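Local structure of putative DNA ligase-like protein Rv0938/MT0965 (Mycobacterium tuberculosis, 2IRU) at residues G167-F171 with L182-D187; P211-S216 with G225-W231. The protein probably works with Ku in repairing DNA double-strand breaks by non-homologous end joining, this chain being its manganese-dependent polymerase domain, of the archaeo-eukaryotic primase type. One frame throughout, in Å; residues are numbered along the deposited sequence.

Contact 1 of 2, residues G167-F171 with L182-D187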
ATOM      1  N   GLY A 167       9.408 -13.453 -16.815  1.00 19.65           N
ATOM      2  CA  GLY A 167      10.567 -13.412 -15.925  1.00 18.17           C
ATOM      3  C   GLY A 167      10.419 -12.435 -14.766  1.00 16.92           C
ATOM      4  O   GLY A 167      11.411 -11.923 -14.243  1.00 16.18           O
ATOM      5  N   LEU A 168       9.172 -12.193 -14.375  1.00 16.02           N
ATOM      6  CA  LEU A 168       8.852 -11.316 -13.259  1.00 15.54           C
ATOM      7  C   LEU A 168       8.422 -12.164 -12.063  1.00 14.89           C
ATOM      8  O   LEU A 168       7.938 -13.298 -12.226  1.00 14.16           O
ATOM      9  CB  LEU A 168       7.758 -10.319 -13.651  1.00 16.33           C
ATOM     10  CG  LEU A 168       8.062  -9.310 -14.773  1.00 17.51           C
ATOM     11  CD1 LEU A 168       6.781  -8.527 -15.088  1.00 17.52           C
ATOM     12  CD2 LEU A 168       9.220  -8.371 -14.414  1.00 18.11           C
ATOM     13  N   VAL A 169       8.658 -11.618 -10.875  1.00 14.54           N
ATOM     14  CA  VAL A 169       8.371 -12.289  -9.610  1.00 14.22           C
ATOM     15  C   VAL A 169       7.256 -11.497  -8.920  1.00 13.68           C
ATOM     16  O   VAL A 169       7.255 -10.284  -8.969  1.00 13.15           O
ATOM     17  CB  VAL A 169       9.645 -12.342  -8.708  1.00 14.34           C
ATOM     18  CG1 VAL A 169       9.355 -12.905  -7.318  1.00 16.15           C
ATOM     19  CG2 VAL A 169      10.792 -13.145  -9.404  1.00 16.23           C
ATOM     20  N   THR A 170       6.334 -12.199  -8.269  1.00 13.50           N
ATOM     21  CA  THR A 170       5.168 -11.566  -7.661  1.00 11.90           C
ATOM     22  C   THR A 170       5.110 -11.807  -6.149  1.00 11.98           C
ATOM     23  O   THR A 170       5.380 -12.930  -5.685  1.00 11.24           O
ATOM     24  CB  THR A 170       3.896 -12.093  -8.354  1.00 13.04           C
ATOM     25  OG1 THR A 170       4.069 -11.968  -9.776  1.00 14.67           O
ATOM     26  CG2 THR A 170       2.645 -11.326  -7.946  1.00 13.37           C
ATOM     27  N   PHE A 171       4.734 -10.763  -5.414  1.00 12.23           N
ATOM     28  CA  PHE A 171       4.666 -10.809  -3.954  1.00 12.05           C
ATOM     29  C   PHE A 171       3.237 -10.547  -3.494  1.00 12.20           C
ATOM     30  O   PHE A 171       2.657  -9.494  -3.828  1.00 13.48           O
ATOM     31  CB  PHE A 171       5.584  -9.733  -3.329  1.00 12.75           C
ATOM     32  CG  PHE A 171       7.025  -9.879  -3.721  1.00 13.81           C
ATOM     33  CD1 PHE A 171       7.910 -10.600  -2.911  1.00 15.00           C
ATOM     34  CD2 PHE A 171       7.508  -9.311  -4.914  1.00 14.42           C
ATOM     35  CE1 PHE A 171       9.252 -10.748  -3.265  1.00 17.86           C
ATOM     36  CE2 PHE A 171       8.852  -9.456  -5.275  1.00 16.52           C
ATOM     37  CZ  PHE A 171       9.731 -10.169  -4.464  1.00 15.90           C
ATOM     38  N   LEU A 182      -1.148  -7.727  -5.167  1.00 10.83           N
ATOM     39  CA  LEU A 182       0.020  -8.445  -5.676  1.00  9.92           C
ATOM     40  C   LEU A 182       0.953  -7.377  -6.245  1.00 10.67           C
ATOM     41  O   LEU A 182       0.493  -6.537  -7.015  1.00 11.87           O
ATOM     42  CB  LEU A 182      -0.321  -9.426  -6.824  1.00 10.82           C
ATOM     43  CG  LEU A 182      -1.335 -10.534  -6.501  1.00 11.08           C
ATOM     44  CD1 LEU A 182      -1.480 -11.487  -7.702  1.00 11.57           C
ATOM     45  CD2 LEU A 182      -0.874 -11.328  -5.283  1.00 13.56           C
ATOM     46  N   TYR A 183       2.217  -7.386  -5.831  1.00 10.24           N
ATOM     47  CA  TYR A 183       3.221  -6.462  -6.346  1.00 10.63           C
ATOM     48  C   TYR A 183       4.282  -7.228  -7.148  1.00 11.52           C
ATOM     49  O   TYR A 183       4.667  -8.336  -6.785  1.00 10.95           O
ATOM     50  CB  TYR A 183       3.936  -5.761  -5.201  1.00 10.78           C
ATOM     51  CG  TYR A 183       3.079  -4.782  -4.433  1.00 11.59           C
ATOM     52  CD1 TYR A 183       2.990  -3.441  -4.846  1.00 10.15           C
ATOM     53  CD2 TYR A 183       2.346  -5.179  -3.298  1.00 10.43           C
ATOM     54  CE1 TYR A 183       2.208  -2.515  -4.153  1.00 11.78           C
ATOM     55  CE2 TYR A 183       1.537  -4.239  -2.578  1.00 10.80           C
ATOM     56  CZ  TYR A 183       1.492  -2.902  -3.016  1.00 10.77           C
ATOM     57  OH  TYR A 183       0.713  -1.972  -2.356  1.00 11.06           O
ATOM     58  N   THR A 184       4.752  -6.605  -8.218  1.00 12.10           N
ATOM     59  CA  THR A 184       5.785  -7.191  -9.056  1.00 12.69           C
ATOM     60  C   THR A 184       6.821  -6.107  -9.418  1.00 12.87           C
ATOM     61  O   THR A 184       6.479  -5.108 -10.061  1.00 13.56           O
ATOM     62  CB  THR A 184       5.195  -7.784 -10.326  1.00 13.20           C
ATOM     63  OG1 THR A 184       4.188  -8.759  -9.965  1.00 16.18           O
ATOM     64  CG2 THR A 184       6.332  -8.410 -11.123  1.00 12.24           C
ATOM     65  N   PRO A 185       8.080  -6.292  -9.008  1.00 13.28           N
ATOM     66  CA  PRO A 185       9.045  -5.255  -9.417  1.00 13.35           C
ATOM     67  C   PRO A 185       9.381  -5.387 -10.912  1.00 13.62           C
ATOM     68  O   PRO A 185       9.476  -6.510 -11.451  1.00 12.52           O
ATOM     69  CB  PRO A 185      10.264  -5.535  -8.538  1.00 14.16           C
ATOM     70  CG  PRO A 185      10.179  -7.009  -8.236  1.00 13.30           C
ATOM     71  CD  PRO A 185       8.708  -7.377  -8.238  1.00 13.75           C
ATOM     72  N   LEU A 186       9.550  -4.236 -11.559  1.00 13.96           N
ATOM     73  CA  LEU A 186       9.871  -4.178 -12.988  1.00 14.61           C
ATOM     74  C   LEU A 186      11.366  -4.310 -13.240  1.00 15.82           C
ATOM     75  O   LEU A 186      12.179  -3.656 -12.577  1.00 16.00           O
ATOM     76  CB  LEU A 186       9.312  -2.884 -13.605  1.00 13.88           C
ATOM     77  CG  LEU A 186       7.770  -2.734 -13.640  1.00 15.02           C
ATOM     78  CD1 LEU A 186       7.352  -1.334 -14.118  1.00 17.40           C
ATOM     79  CD2 LEU A 186       7.027  -3.820 -14.442  1.00 15.69           C
ATOM     80  N   ASP A 187      11.722  -5.174 -14.192  1.00 17.72           N
ATOM     81  CA  ASP A 187      13.102  -5.275 -14.666  1.00 19.69           C
ATOM     82  C   ASP A 187      13.527  -3.980 -15.331  1.00 21.11           C
ATOM     83  O   ASP A 187      14.571  -3.413 -15.001  1.00 22.03           O
ATOM     84  CB  ASP A 187      13.260  -6.447 -15.643  1.00 19.65           C
ATOM     85  CG  ASP A 187      13.485  -7.771 -14.933  1.00 20.06           C
ATOM     86  OD1 ASP A 187      13.404  -7.809 -13.677  1.00 17.38           O
ATOM     87  OD2 ASP A 187      13.764  -8.762 -15.638  1.00 22.65           O
TER
HETATM   88  O   HOH W   1      10.060  -9.093 -11.088  1.00 31.21           O

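Contact 2 of 2, residues P211-S216 with G225-W231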
ATOM      1  N   PRO A 211     -12.853 -17.080 -17.638  1.00 10.75           N
ATOM      2  CA  PRO A 211     -13.893 -16.031 -17.551  1.00 10.70           C
ATOM      3  C   PRO A 211     -14.996 -16.276 -16.496  1.00  9.94           C
ATOM      4  O   PRO A 211     -15.647 -15.315 -16.083  1.00 10.92           O
ATOM      5  CB  PRO A 211     -14.459 -15.994 -18.972  1.00 10.41           C
ATOM      6  CG  PRO A 211     -14.239 -17.440 -19.473  1.00 10.35           C
ATOM      7  CD  PRO A 211     -12.858 -17.752 -18.950  1.00 10.46           C
ATOM      8  N   ALA A 212     -15.173 -17.511 -16.020  1.00  7.86           N
ATOM      9  CA  ALA A 212     -16.137 -17.795 -14.944  1.00  8.05           C
ATOM     10  C   ALA A 212     -15.657 -17.283 -13.580  1.00  8.28           C
ATOM     11  O   ALA A 212     -16.475 -17.063 -12.662  1.00  7.85           O
ATOM     12  CB  ALA A 212     -16.380 -19.291 -14.849  1.00  7.20           C
ATOM     13  N   LEU A 213     -14.338 -17.086 -13.458  1.00  8.39           N
ATOM     14  CA  LEU A 213     -13.713 -16.858 -12.145  1.00 10.11           C
ATOM     15  C   LEU A 213     -13.074 -15.494 -12.001  1.00 10.03           C
ATOM     16  O   LEU A 213     -12.828 -15.019 -10.877  1.00  9.82           O
ATOM     17  CB  LEU A 213     -12.634 -17.918 -11.902  1.00 10.91           C
ATOM     18  CG  LEU A 213     -13.068 -19.367 -12.123  1.00 13.24           C
ATOM     19  CD1 LEU A 213     -11.930 -20.336 -11.865  1.00 16.08           C
ATOM     20  CD2 LEU A 213     -14.307 -19.735 -11.276  1.00 15.36           C
ATOM     21  N   VAL A 214     -12.791 -14.881 -13.146  1.00  9.55           N
ATOM     22  CA  VAL A 214     -12.098 -13.573 -13.178  1.00 10.45           C
ATOM     23  C   VAL A 214     -12.792 -12.551 -14.056  1.00 10.51           C
ATOM     24  O   VAL A 214     -13.254 -12.869 -15.168  1.00 10.24           O
ATOM     25  CB  VAL A 214     -10.642 -13.761 -13.722  1.00 10.72           C
ATOM     26  CG1 VAL A 214     -10.001 -12.415 -14.103  1.00  9.61           C
ATOM     27  CG2 VAL A 214      -9.800 -14.508 -12.715  1.00 10.51           C
ATOM     28  N   THR A 215     -12.834 -11.301 -13.568  1.00 11.80           N
ATOM     29  CA  THR A 215     -13.204 -10.177 -14.443  1.00 13.14           C
ATOM     30  C   THR A 215     -12.100  -9.105 -14.417  1.00 13.27           C
ATOM     31  O   THR A 215     -11.417  -8.933 -13.414  1.00 12.22           O
ATOM     32  CB  THR A 215     -14.602  -9.547 -14.088  1.00 13.83           C
ATOM     33  OG1 THR A 215     -14.925  -8.530 -15.052  1.00 16.00           O
ATOM     34  CG2 THR A 215     -14.619  -8.937 -12.669  1.00 14.10           C
ATOM     35  N   SER A 216     -11.931  -8.418 -15.545  1.00 14.71           N
ATOM     36  CA  SER A 216     -10.942  -7.329 -15.669  1.00 16.04           C
ATOM     37  C   SER A 216     -11.611  -5.955 -15.744  1.00 17.76           C
ATOM     38  O   SER A 216     -10.923  -4.933 -15.942  1.00 16.56           O
ATOM     39  CB  SER A 216     -10.105  -7.513 -16.936  1.00 15.97           C
ATOM     40  OG  SER A 216     -10.897  -7.361 -18.117  1.00 15.57           O
ATOM     41  N   GLY A 225     -19.394 -13.760  -7.879  1.00 17.78           N
ATOM     42  CA  GLY A 225     -18.786 -15.071  -8.137  1.00 16.98           C
ATOM     43  C   GLY A 225     -17.414 -14.988  -8.789  1.00 15.39           C
ATOM     44  O   GLY A 225     -16.801 -16.015  -9.072  1.00 14.92           O
ATOM     45  N   LYS A 226     -16.940 -13.765  -9.024  1.00 14.65           N
ATOM     46  CA  LYS A 226     -15.639 -13.540  -9.680  1.00 13.77           C
ATOM     47  C   LYS A 226     -14.686 -12.694  -8.862  1.00 13.42           C
ATOM     48  O   LYS A 226     -15.106 -11.832  -8.076  1.00 14.46           O
ATOM     49  CB  LYS A 226     -15.817 -12.874 -11.054  1.00 13.32           C
ATOM     50  CG  LYS A 226     -16.719 -13.687 -11.970  1.00 13.34           C
ATOM     51  CD  LYS A 226     -16.869 -13.110 -13.360  1.00 15.01           C
ATOM     52  CE  LYS A 226     -17.898 -13.986 -14.068  1.00 18.03           C
ATOM     53  NZ  LYS A 226     -18.423 -13.472 -15.356  1.00 22.34           N
ATOM     54  N   VAL A 227     -13.393 -12.941  -9.071  1.00 12.75           N
ATOM     55  CA  VAL A 227     -12.341 -12.029  -8.615  1.00 11.94           C
ATOM     56  C   VAL A 227     -12.167 -10.904  -9.634  1.00 12.29           C
ATOM     57  O   VAL A 227     -11.905 -11.144 -10.817  1.00 12.51           O
ATOM     58  CB  VAL A 227     -10.988 -12.748  -8.383  1.00 11.54           C
ATOM     59  CG1 VAL A 227      -9.882 -11.742  -7.928  1.00 11.21           C
ATOM     60  CG2 VAL A 227     -11.151 -13.864  -7.369  1.00 11.55           C
ATOM     61  N   PHE A 228     -12.295  -9.670  -9.165  1.00 12.28           N
ATOM     62  CA  PHE A 228     -12.006  -8.529 -10.007  1.00 11.82           C
ATOM     63  C   PHE A 228     -10.494  -8.279  -9.920  1.00 12.07           C
ATOM     64  O   PHE A 228      -9.968  -7.982  -8.851  1.00 11.37           O
ATOM     65  CB  PHE A 228     -12.779  -7.304  -9.500  1.00 13.23           C
ATOM     66  CG  PHE A 228     -12.412  -6.023 -10.187  1.00 14.15           C
ATOM     67  CD1 PHE A 228     -12.032  -6.010 -11.529  1.00 13.71           C
ATOM     68  CD2 PHE A 228     -12.445  -4.821  -9.478  1.00 13.63           C
ATOM     69  CE1 PHE A 228     -11.682  -4.791 -12.181  1.00 16.69           C
ATOM     70  CE2 PHE A 228     -12.106  -3.611 -10.113  1.00 17.17           C
ATOM     71  CZ  PHE A 228     -11.718  -3.604 -11.455  1.00 16.41           C
ATOM     72  N   VAL A 229      -9.810  -8.483 -11.039  1.00 11.40           N
ATOM     73  CA  VAL A 229      -8.370  -8.260 -11.104  1.00 11.28           C
ATOM     74  C   VAL A 229      -8.154  -6.824 -11.566  1.00 11.78           C
ATOM     75  O   VAL A 229      -8.120  -6.545 -12.759  1.00 11.39           O
ATOM     76  CB  VAL A 229      -7.676  -9.259 -12.040  1.00 11.51           C
ATOM     77  CG1 VAL A 229      -6.189  -9.023 -12.102  1.00 13.23           C
ATOM     78  CG2 VAL A 229      -7.933 -10.659 -11.545  1.00 10.67           C
ATOM     79  N   ASP A 230      -8.038  -5.941 -10.590  1.00 10.90           N
ATOM     80  CA  ASP A 230      -7.990  -4.517 -10.862  1.00  9.88           C
ATOM     81  C   ASP A 230      -6.545  -4.097 -11.174  1.00  9.55           C
ATOM     82  O   ASP A 230      -5.642  -4.160 -10.302  1.00 10.38           O
ATOM     83  CB  ASP A 230      -8.545  -3.734  -9.645  1.00 10.08           C
ATOM     84  CG  ASP A 230      -8.729  -2.231  -9.928  1.00 12.71           C
ATOM     85  OD1 ASP A 230      -8.491  -1.781 -11.056  1.00 14.35           O
ATOM     86  OD2 ASP A 230      -9.096  -1.485  -8.993  1.00 19.59           O
ATOM     87  N   TRP A 231      -6.363  -3.684 -12.434  1.00 10.09           N
ATOM     88  CA  TRP A 231      -5.095  -3.210 -12.988  1.00 10.65           C
ATOM     89  C   TRP A 231      -5.004  -1.687 -12.936  1.00 11.21           C
ATOM     90  O   TRP A 231      -3.940  -1.128 -13.275  1.00 11.39           O
ATOM     91  CB  TRP A 231      -4.999  -3.636 -14.467  1.00 11.09           C
ATOM     92  CG  TRP A 231      -6.305  -3.394 -15.191  1.00 12.04           C
ATOM     93  CD1 TRP A 231      -7.332  -4.298 -15.375  1.00 12.64           C
ATOM     94  CD2 TRP A 231      -6.739  -2.169 -15.803  1.00 12.71           C
ATOM     95  NE1 TRP A 231      -8.364  -3.700 -16.075  1.00 11.84           N
ATOM     96  CE2 TRP A 231      -8.031  -2.394 -16.331  1.00 13.57           C
ATOM     97  CE3 TRP A 231      -6.167  -0.895 -15.946  1.00 12.57           C
ATOM     98  CZ2 TRP A 231      -8.743  -1.400 -17.011  1.00 13.58           C
ATOM     99  CZ3 TRP A 231      -6.890   0.100 -16.613  1.00 13.77           C
ATOM    100  CH2 TRP A 231      -8.162  -0.155 -17.125  1.00 14.41           C
TER
HETATM  101  O   HOH W   2     -18.350 -18.196 -11.135  1.00 28.51           O

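Contact 1 of 2, residues G167-F171 with L182-D187
The approach of G167-F171 to L182-D187 is the mouth of a beta hairpin in the mixed sheet of the primase-polymerase domain, where a chain leaving a helix enters a strand. The two segments run roughly antiparallel, their end-to-end directions 143° apart. F171 and Y183 form a hydrogen-bonded antiparallel pair with their CA atoms 5.2 Å apart: F171 N donates to Y183 O at 2.8 Å, and Y183 N to F171 O at 2.9 Å. Further back the backbones separate, and a water takes over, accepting from V169 N at 2.9 Å and donating to P185 O at 2.7 Å. G167, with positive phi, is the C-prime residue of the Schellman motif that ends the preceding helix.

Side chains fill both faces. On one, the F171 ring lies beside P185, with CE2 3.6 Å from CD of the proline; Y183 starts on the same face but leads away toward R136 and V138 of strand 129-143. On the other, T170 and T184 meet beneath helix 149-164, where both touch L163, while L182 lies against V159 and against L141, a residue probably involved in substrate binding. L168 reaches across the wider gap, placing CB 3.5 Å from T184 CG2 and CD2 3.5 Å from P185 O. Between the two threonines, T184 OG1 donates a hydrogen bond to T170 OG1 at 3.2 Å.

Contact 2 of 2, residues P211-S216 with G225-W231
Parallel beta pairing joins P211-S216 to G225-W231 at one margin of the mixed sheet, adding the short strand 214-215 to strand 227-230, which carries a probable metal ligand. V214 pairs with V227 and T215 with F228, at CA-CA distances of 4.8 and 4.9 Å. The bonds follow the staggered parallel pattern: V227 N donates to L213 O at 2.8 Å, T215 N to V227 O at 2.9 Å, and V229 N to T215 O at 2.9 Å. Beyond the strand, the W231 indole continues the association by giving its NE1 proton to S216 O at 2.8 Å.

One face is aliphatic, with V214 CG1 3.7 Å from V229 CG2 and V227 beside them. On the other, the aliphatic part of K226 lies along the incoming chain, its CG 3.5 Å from A212 O and its CE 3.3 Å from P211 O, while the F228 ring brings CE1 to 3.7 Å from S216 C. D230 points away from the partner segment; by similarity it binds the second manganese, a site shared with D140 and D142.

Helix 149-164 covers the valine face through V155, and W231 packs on T196, K200 and A203 of helix 192-209, whose E207 accepts a hydrogen bond from S216 OG. Along its other edge, strand 227-230 pairs antiparallel with strand 129-143, which bears D140 and D142.

One sheet can combine antiparallel and parallel strand pairing, and the two contacts illustrate both. Contact 1 is antiparallel, the two arms of a hairpin; contact 2 is parallel, although only eight residues, none in helix or strand, separate its segments. Their centres lie 20 Å apart without touching, but strand 129-143 pairs with strands 180-186 and 227-230, and helix 149-164 packs on residues of both contacts. Each is partly buried, with exposed residues at the loop ends. Their chemistry differs: in contact 1 a threonine pair lies next to the bridge and a water spans the gap beyond it, whereas contact 2 has a valine face and extends its regular bonding through an indole, close to the probable manganese site.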